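Local coordinates for conserved Protein MTH1675 (Methanothermobacter thermautotrophicus, PDB 1T57) that is of unknown function but binds flavin mononucleotide and magnesium, and belongs to a family resembling the pyruvate kinase C-terminal domain, at residues R140-Q144 and A202-P206; S112-S116 and V150-M155. One frame throughout, in Å; residues are numbered along the deposited sequence.

Interaction 1: residues R140-Q144 and A202-P206; sequences RMVSQ and AMPRP. With MG (magnesium ion), chain D; FMN (flavin mononucleotide), chain E.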
loop_
_atom_site.group_PDB
_atom_site.type_symbol
_atom_site.label_atom_id
_atom_site.label_comp_id
_atom_site.label_asym_id
_atom_site.label_seq_id
_atom_site.Cartn_x
_atom_site.Cartn_y
_atom_site.Cartn_z
ATOM N N ARG A 140 13.299 12.585 -7.760
ATOM C CA ARG A 140 13.420 12.987 -9.159
ATOM C C ARG A 140 12.838 14.371 -9.535
ATOM O O ARG A 140 13.169 14.920 -10.596
ATOM C CB ARG A 140 12.806 11.899 -10.073
ATOM C CG ARG A 140 13.710 10.696 -10.300
ATOM C CD ARG A 140 13.017 9.570 -11.070
ATOM N NE ARG A 140 13.967 8.531 -11.487
ATOM C CZ ARG A 140 13.685 7.229 -11.506
ATOM N NH1 ARG A 140 12.478 6.819 -11.145
ATOM N NH2 ARG A 140 14.615 6.331 -11.826
HETATM N N MSE A 141 11.978 14.941 -8.697
HETATM C CA MSE A 141 11.443 16.250 -9.032
HETATM C C MSE A 141 12.590 17.294 -9.038
HETATM O O MSE A 141 12.387 18.443 -9.444
HETATM C CB MSE A 141 10.369 16.676 -8.035
HETATM C CG MSE A 141 9.336 15.645 -7.708
HETATM SE SE MSE A 141 8.214 16.361 -6.309
HETATM C CE MSE A 141 9.396 16.156 -4.806
ATOM N N VAL A 142 13.778 16.906 -8.567
ATOM C CA VAL A 142 14.921 17.820 -8.558
ATOM C C VAL A 142 15.783 17.511 -9.783
ATOM O O VAL A 142 16.161 18.397 -10.514
ATOM C CB VAL A 142 15.815 17.685 -7.288
ATOM C CG1 VAL A 142 16.972 18.733 -7.363
ATOM C CG2 VAL A 142 14.980 17.908 -6.043
ATOM N N SER A 143 16.074 16.241 -9.998
ATOM C CA SER A 143 16.840 15.823 -11.155
ATOM C C SER A 143 16.944 14.317 -10.991
ATOM O O SER A 143 16.517 13.799 -9.963
ATOM C CB SER A 143 18.230 16.499 -11.176
ATOM O OG SER A 143 19.082 16.040 -10.145
ATOM N N GLN A 144 17.482 13.614 -11.985
ATOM C CA GLN A 144 17.629 12.157 -11.894
ATOM C C GLN A 144 18.800 11.835 -10.957
ATOM O O GLN A 144 18.702 10.973 -10.091
ATOM C CB GLN A 144 17.921 11.540 -13.278
ATOM C CG GLN A 144 16.798 11.643 -14.308
ATOM C CD GLN A 144 15.636 10.735 -13.982
ATOM O OE1 GLN A 144 15.830 9.650 -13.452
ATOM N NE2 GLN A 144 14.425 11.167 -14.308
ATOM N N ALA A 202 26.134 20.851 -7.355
ATOM C CA ALA A 202 25.690 21.165 -8.718
ATOM C C ALA A 202 24.471 20.318 -9.112
ATOM O O ALA A 202 24.329 19.198 -8.654
ATOM C CB ALA A 202 26.837 20.925 -9.686
HETATM N N MSE A 203 23.597 20.837 -9.961
HETATM C CA MSE A 203 22.423 20.072 -10.366
HETATM C C MSE A 203 21.784 20.625 -11.621
HETATM O O MSE A 203 21.771 21.828 -11.831
HETATM C CB MSE A 203 21.369 20.085 -9.261
HETATM C CG MSE A 203 20.968 21.480 -8.840
HETATM SE SE MSE A 203 19.224 21.687 -7.983
HETATM C CE MSE A 203 19.849 22.364 -6.266
ATOM N N PRO A 204 21.231 19.753 -12.472
ATOM C CA PRO A 204 20.595 20.266 -13.684
ATOM C C PRO A 204 19.351 21.038 -13.254
ATOM O O PRO A 204 18.520 20.502 -12.524
ATOM C CB PRO A 204 20.211 18.999 -14.451
ATOM C CG PRO A 204 20.968 17.864 -13.743
ATOM C CD PRO A 204 20.994 18.310 -12.324
ATOM N N ARG A 205 19.240 22.283 -13.705
ATOM C CA ARG A 205 18.115 23.162 -13.407
ATOM C C ARG A 205 16.757 22.674 -13.891
ATOM O O ARG A 205 15.749 22.916 -13.250
ATOM C CB ARG A 205 18.380 24.522 -14.023
ATOM C CG ARG A 205 17.359 25.584 -13.712
ATOM C CD ARG A 205 17.985 26.937 -14.080
ATOM N NE ARG A 205 17.347 28.029 -13.379
ATOM C CZ ARG A 205 16.055 28.354 -13.503
ATOM N NH1 ARG A 205 15.261 27.666 -14.319
ATOM N NH2 ARG A 205 15.541 29.361 -12.789
ATOM N N PRO A 206 16.697 22.035 -15.079
ATOM C CA PRO A 206 15.405 21.542 -15.573
ATOM C C PRO A 206 14.697 20.515 -14.618
ATOM O O PRO A 206 13.467 20.735 -14.329
ATOM C CB PRO A 206 15.771 20.914 -16.934
ATOM C CG PRO A 206 16.930 21.613 -17.356
ATOM C CD PRO A 206 17.739 21.745 -16.077
ATOM O OXT PRO A 206 15.345 19.534 -14.195
HETATM MG MG MG D . 16.031 20.517 -11.852
HETATM N N1 FMN E . 20.754 7.353 -14.223
HETATM C C2 FMN E . 19.519 7.970 -14.377
HETATM O O2 FMN E . 19.382 8.890 -15.160
HETATM N N3 FMN E . 18.445 7.707 -13.570
HETATM C C4 FMN E . 18.494 6.659 -12.688
HETATM O O4 FMN E . 17.564 6.507 -11.885
HETATM C C4A FMN E . 19.730 6.039 -12.490
HETATM N N5 FMN E . 19.841 5.018 -11.574
HETATM C C5A FMN E . 21.101 4.620 -11.192
HETATM C C6 FMN E . 21.191 3.605 -10.255
HETATM C C7 FMN E . 22.402 3.068 -9.919
HETATM C C7M FMN E . 22.382 1.929 -8.951
HETATM C C8 FMN E . 23.448 3.187 -10.826
HETATM C C8M FMN E . 24.780 2.503 -10.569
HETATM C C9 FMN E . 23.368 4.181 -11.799
HETATM C C9A FMN E . 22.229 4.982 -11.935
HETATM N N10 FMN E . 22.068 5.807 -13.057
HETATM C C10 FMN E . 20.865 6.449 -13.214
HETATM C "C1'" FMN E . 23.224 6.221 -13.942
HETATM C "C2'" FMN E . 24.082 7.210 -13.203
HETATM O "O2'" FMN E . 23.239 8.267 -12.728
HETATM C "C3'" FMN E . 25.119 7.820 -14.117
HETATM O "O3'" FMN E . 24.517 8.395 -15.237
HETATM C "C4'" FMN E . 26.426 7.073 -14.435
HETATM O "O4'" FMN E . 27.216 8.048 -15.074
HETATM C "C5'" FMN E . 26.579 5.969 -15.458
HETATM O "O5'" FMN E . 27.980 5.825 -15.520
HETATM P P FMN E . 28.946 5.829 -16.807
HETATM O O1P FMN E . 30.256 5.290 -16.346
HETATM O O2P FMN E . 29.145 7.234 -17.410
HETATM O O3P FMN E . 28.304 4.884 -17.831
#

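Interaction 2: residues S112-S116 and V150-M155; sequences SHALS and VEIAIM. With FMN (flavin mononucleotide), chain E.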
loop_
_atom_site.group_PDB
_atom_site.type_symbol
_atom_site.label_atom_id
_atom_site.label_comp_id
_atom_site.label_asym_id
_atom_site.label_seq_id
_atom_site.Cartn_x
_atom_site.Cartn_y
_atom_site.Cartn_z
ATOM N N SER A 112 21.337 -5.091 -5.744
ATOM C CA SER A 112 20.008 -4.599 -6.087
ATOM C C SER A 112 19.894 -3.123 -5.677
ATOM O O SER A 112 20.337 -2.745 -4.594
ATOM C CB SER A 112 18.953 -5.465 -5.396
ATOM O OG SER A 112 19.103 -5.385 -4.013
ATOM N N HIS A 113 19.343 -2.298 -6.566
ATOM C CA HIS A 113 19.176 -0.839 -6.365
ATOM C C HIS A 113 18.309 -0.436 -5.169
ATOM O O HIS A 113 17.129 -0.795 -5.103
ATOM C CB HIS A 113 18.574 -0.212 -7.619
ATOM C CG HIS A 113 19.449 -0.318 -8.826
ATOM N ND1 HIS A 113 19.082 0.204 -10.049
ATOM C CD2 HIS A 113 20.682 -0.854 -8.995
ATOM C CE1 HIS A 113 20.055 -0.002 -10.917
ATOM N NE2 HIS A 113 21.036 -0.638 -10.304
ATOM N N ALA A 114 18.881 0.369 -4.273
ATOM C CA ALA A 114 18.208 0.775 -3.038
ATOM C C ALA A 114 16.843 1.459 -3.101
ATOM O O ALA A 114 16.025 1.235 -2.218
ATOM C CB ALA A 114 19.175 1.630 -2.162
ATOM N N LEU A 115 16.577 2.265 -4.126
ATOM C CA LEU A 115 15.279 2.948 -4.198
ATOM C C LEU A 115 14.225 2.380 -5.122
ATOM O O LEU A 115 13.331 3.092 -5.549
ATOM C CB LEU A 115 15.474 4.433 -4.517
ATOM C CG LEU A 115 16.212 5.203 -3.392
ATOM C CD1 LEU A 115 16.304 6.709 -3.751
ATOM C CD2 LEU A 115 15.491 4.996 -2.052
ATOM N N SER A 116 14.331 1.084 -5.392
ATOM C CA SER A 116 13.399 0.346 -6.241
ATOM C C SER A 116 13.370 -1.076 -5.634
ATOM O O SER A 116 12.363 -1.530 -5.139
ATOM C CB SER A 116 13.926 0.310 -7.690
ATOM O OG SER A 116 15.286 -0.139 -7.728
ATOM N N VAL A 150 21.123 9.886 -3.318
ATOM C CA VAL A 150 20.801 9.299 -2.019
ATOM C C VAL A 150 20.792 7.784 -2.171
ATOM O O VAL A 150 21.285 7.055 -1.301
ATOM C CB VAL A 150 19.412 9.801 -1.403
ATOM C CG1 VAL A 150 18.900 10.969 -2.147
ATOM C CG2 VAL A 150 18.399 8.703 -1.362
ATOM N N GLU A 151 20.263 7.310 -3.296
ATOM C CA GLU A 151 20.185 5.876 -3.543
ATOM C C GLU A 151 21.528 5.163 -3.404
ATOM O O GLU A 151 21.648 4.151 -2.711
ATOM C CB GLU A 151 19.617 5.609 -4.935
ATOM C CG GLU A 151 19.382 4.120 -5.183
ATOM C CD GLU A 151 18.639 3.810 -6.476
ATOM O OE1 GLU A 151 17.744 2.934 -6.440
ATOM O OE2 GLU A 151 18.945 4.411 -7.529
ATOM N N ILE A 152 22.542 5.664 -4.093
ATOM C CA ILE A 152 23.834 5.013 -3.985
ATOM C C ILE A 152 24.389 5.258 -2.569
ATOM O O ILE A 152 25.185 4.467 -2.059
ATOM C CB ILE A 152 24.841 5.498 -5.112
ATOM C CG1 ILE A 152 24.920 7.022 -5.193
ATOM C CG2 ILE A 152 24.372 5.051 -6.490
ATOM C CD1 ILE A 152 26.095 7.535 -6.020
ATOM N N ALA A 153 23.950 6.327 -1.913
ATOM C CA ALA A 153 24.460 6.585 -0.564
ATOM C C ALA A 153 23.998 5.462 0.358
ATOM O O ALA A 153 24.781 4.927 1.122
ATOM C CB ALA A 153 23.993 7.991 -0.033
ATOM N N ILE A 154 22.725 5.098 0.239
ATOM C CA ILE A 154 22.126 4.018 1.013
ATOM C C ILE A 154 22.808 2.677 0.694
ATOM O O ILE A 154 23.227 1.949 1.579
ATOM C CB ILE A 154 20.597 3.926 0.709
ATOM C CG1 ILE A 154 19.859 5.112 1.321
ATOM C CG2 ILE A 154 20.045 2.668 1.242
ATOM C CD1 ILE A 154 18.475 5.357 0.744
HETATM N N MSE A 155 22.919 2.353 -0.574
HETATM C CA MSE A 155 23.565 1.102 -0.950
HETATM C C MSE A 155 24.989 0.970 -0.373
HETATM O O MSE A 155 25.360 -0.059 0.176
HETATM C CB MSE A 155 23.621 1.005 -2.470
HETATM C CG MSE A 155 22.274 1.234 -3.144
HETATM SE SE MSE A 155 22.385 1.205 -5.111
HETATM C CE MSE A 155 22.130 3.024 -5.525
HETATM N N1 FMN E . 20.754 7.353 -14.223
HETATM C C2 FMN E . 19.519 7.970 -14.377
HETATM O O2 FMN E . 19.382 8.890 -15.160
HETATM N N3 FMN E . 18.445 7.707 -13.570
HETATM C C4 FMN E . 18.494 6.659 -12.688
HETATM O O4 FMN E . 17.564 6.507 -11.885
HETATM C C4A FMN E . 19.730 6.039 -12.490
HETATM N N5 FMN E . 19.841 5.018 -11.574
HETATM C C5A FMN E . 21.101 4.620 -11.192
HETATM C C6 FMN E . 21.191 3.605 -10.255
HETATM C C7 FMN E . 22.402 3.068 -9.919
HETATM C C7M FMN E . 22.382 1.929 -8.951
HETATM C C8 FMN E . 23.448 3.187 -10.826
HETATM C C8M FMN E . 24.780 2.503 -10.569
HETATM C C9 FMN E . 23.368 4.181 -11.799
HETATM C C9A FMN E . 22.229 4.982 -11.935
HETATM N N10 FMN E . 22.068 5.807 -13.057
HETATM C C10 FMN E . 20.865 6.449 -13.214
HETATM C "C1'" FMN E . 23.224 6.221 -13.942
HETATM C "C2'" FMN E . 24.082 7.210 -13.203
HETATM O "O2'" FMN E . 23.239 8.267 -12.728
HETATM C "C3'" FMN E . 25.119 7.820 -14.117
HETATM O "O3'" FMN E . 24.517 8.395 -15.237
HETATM C "C4'" FMN E . 26.426 7.073 -14.435
HETATM O "O4'" FMN E . 27.216 8.048 -15.074
HETATM C "C5'" FMN E . 26.579 5.969 -15.458
HETATM O "O5'" FMN E . 27.980 5.825 -15.520
HETATM P P FMN E . 28.946 5.829 -16.807
HETATM O O1P FMN E . 30.256 5.290 -16.346
HETATM O O2P FMN E . 29.145 7.234 -17.410
HETATM O O3P FMN E . 28.304 4.884 -17.831
#

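Interaction 1: residues R140-Q144 and A202-P206
The guanidinium of Arg-140 meets the flavin with its edge. NH2 of Arg-140 gives a hydrogen bond to O4 of FMN at 3.0 Å, and C4 of FMN lies in the guanidinium plane. The amide of Gln-144 joins the same polar rim. Gln-144 OE1 takes a nearly straight bond from N3 of FMN (3.3 Å, 172°). Gln-144 OE1 also accepts from Arg-140 NE at 2.9 Å, a bent bond (139°) whose donor stands out of the carbonyl plane. A bend at chi2 (-71°) turns the Gln-144 amide back toward Arg-140.

Ser-143 is the N-cap of helix 144-158; its OG is hydrogen-bonded to Phe-146 N. Strand 202-204, at the end of the mixed sheet's C-terminal strand, packs against this N-cap and the loop before it. Ser-143 CB presses on CD of the Pro-204 ring at 3.5 Å, a tight carbon contact. Beside it, CG1 of Val-142 meets SE of selenomethionine Met-203 at 3.8 Å.

A magnesium ion bridges the two backbones. The ion is bound by Val-142 O at 2.5 Å and by Pro-204 O at 2.6 Å, and Arg-205 and Pro-206 also belong to the metal site. The terminal carboxylate of Pro-206 also forms a salt bridge with Arg-196 of the second subunit.

Interaction 2: residues S112-S116 and V150-M155
The side chain of Leu-115 lies alongside the aliphatic part of Glu-151, the two running opposite ways. The glutamate chain is extended, CG anti to the backbone N (chi1 -174°), which carries the carboxylate from helix 144-158 out to the loop backbone. Glu-151 OE1 accepts a bond from Leu-115 N at 2.7 Å. The N-H arrives on the anti side, 17° out of the carboxylate plane.

The tightest packing is at Ala-114. Its CB points at the helix and presses on CG of selenomethionine Met-155 at 3.3 Å, closer than usual for two carbons. CG2 of Ile-154 touches Ala-114 CB at 3.7 Å. Leu-115 is well packed too, with its CD1 against CG2 of Val-150 at 3.8 Å. Leu-115 and Val-150 also touch Leu-139 of helix 131-139. Only the other branch tip of Leu-115 is looser: CD2 lies 4.1 Å from CD1 of Ile-154. The sparse side is the start of the loop, where Ser-112 is partly exposed and barely covered by the helix.

The contact forms part of the FMN pocket. Methyl C7M of FMN sits over one face of the His-113 ring, though not centred on it. SE of Met-155 lies 3.9 Å from FMN C7M.

With an alanine here instead of Glu-151, Leu-115 N is likely to lose its acceptor and Lys-147 its salt-bridge mate. Lys-147 is also hydrogen-bonded to FMN. The chemistry therefore implies two roles at the flavin: a histidine face, with the selenium of Met-155 nearby, against the methyl, and a buried carboxylate that ties the loop backbone to an FMN-binding lysine.

Going from the N terminus, the chain first passes 112-116, in the loop after strand 107-109. It runs through helices 118-126 and 131-139 and reaches 140-144, the first half of interaction 1. Interaction 2 closes next, when 150-155 on helix 144-158 returns to the loop at 112-116. Interaction 1 closes last, at the C terminus, after the chain has added strands 168-172, 180-185 and 196-204. The two loops therefore cross. Helix 144-158 joins them: the loop leading into it meets the end of the sheet's strand 196-204, and its middle meets the 112-116 loop. The centres lie about 17 Å apart, and both contacts touch the one FMN.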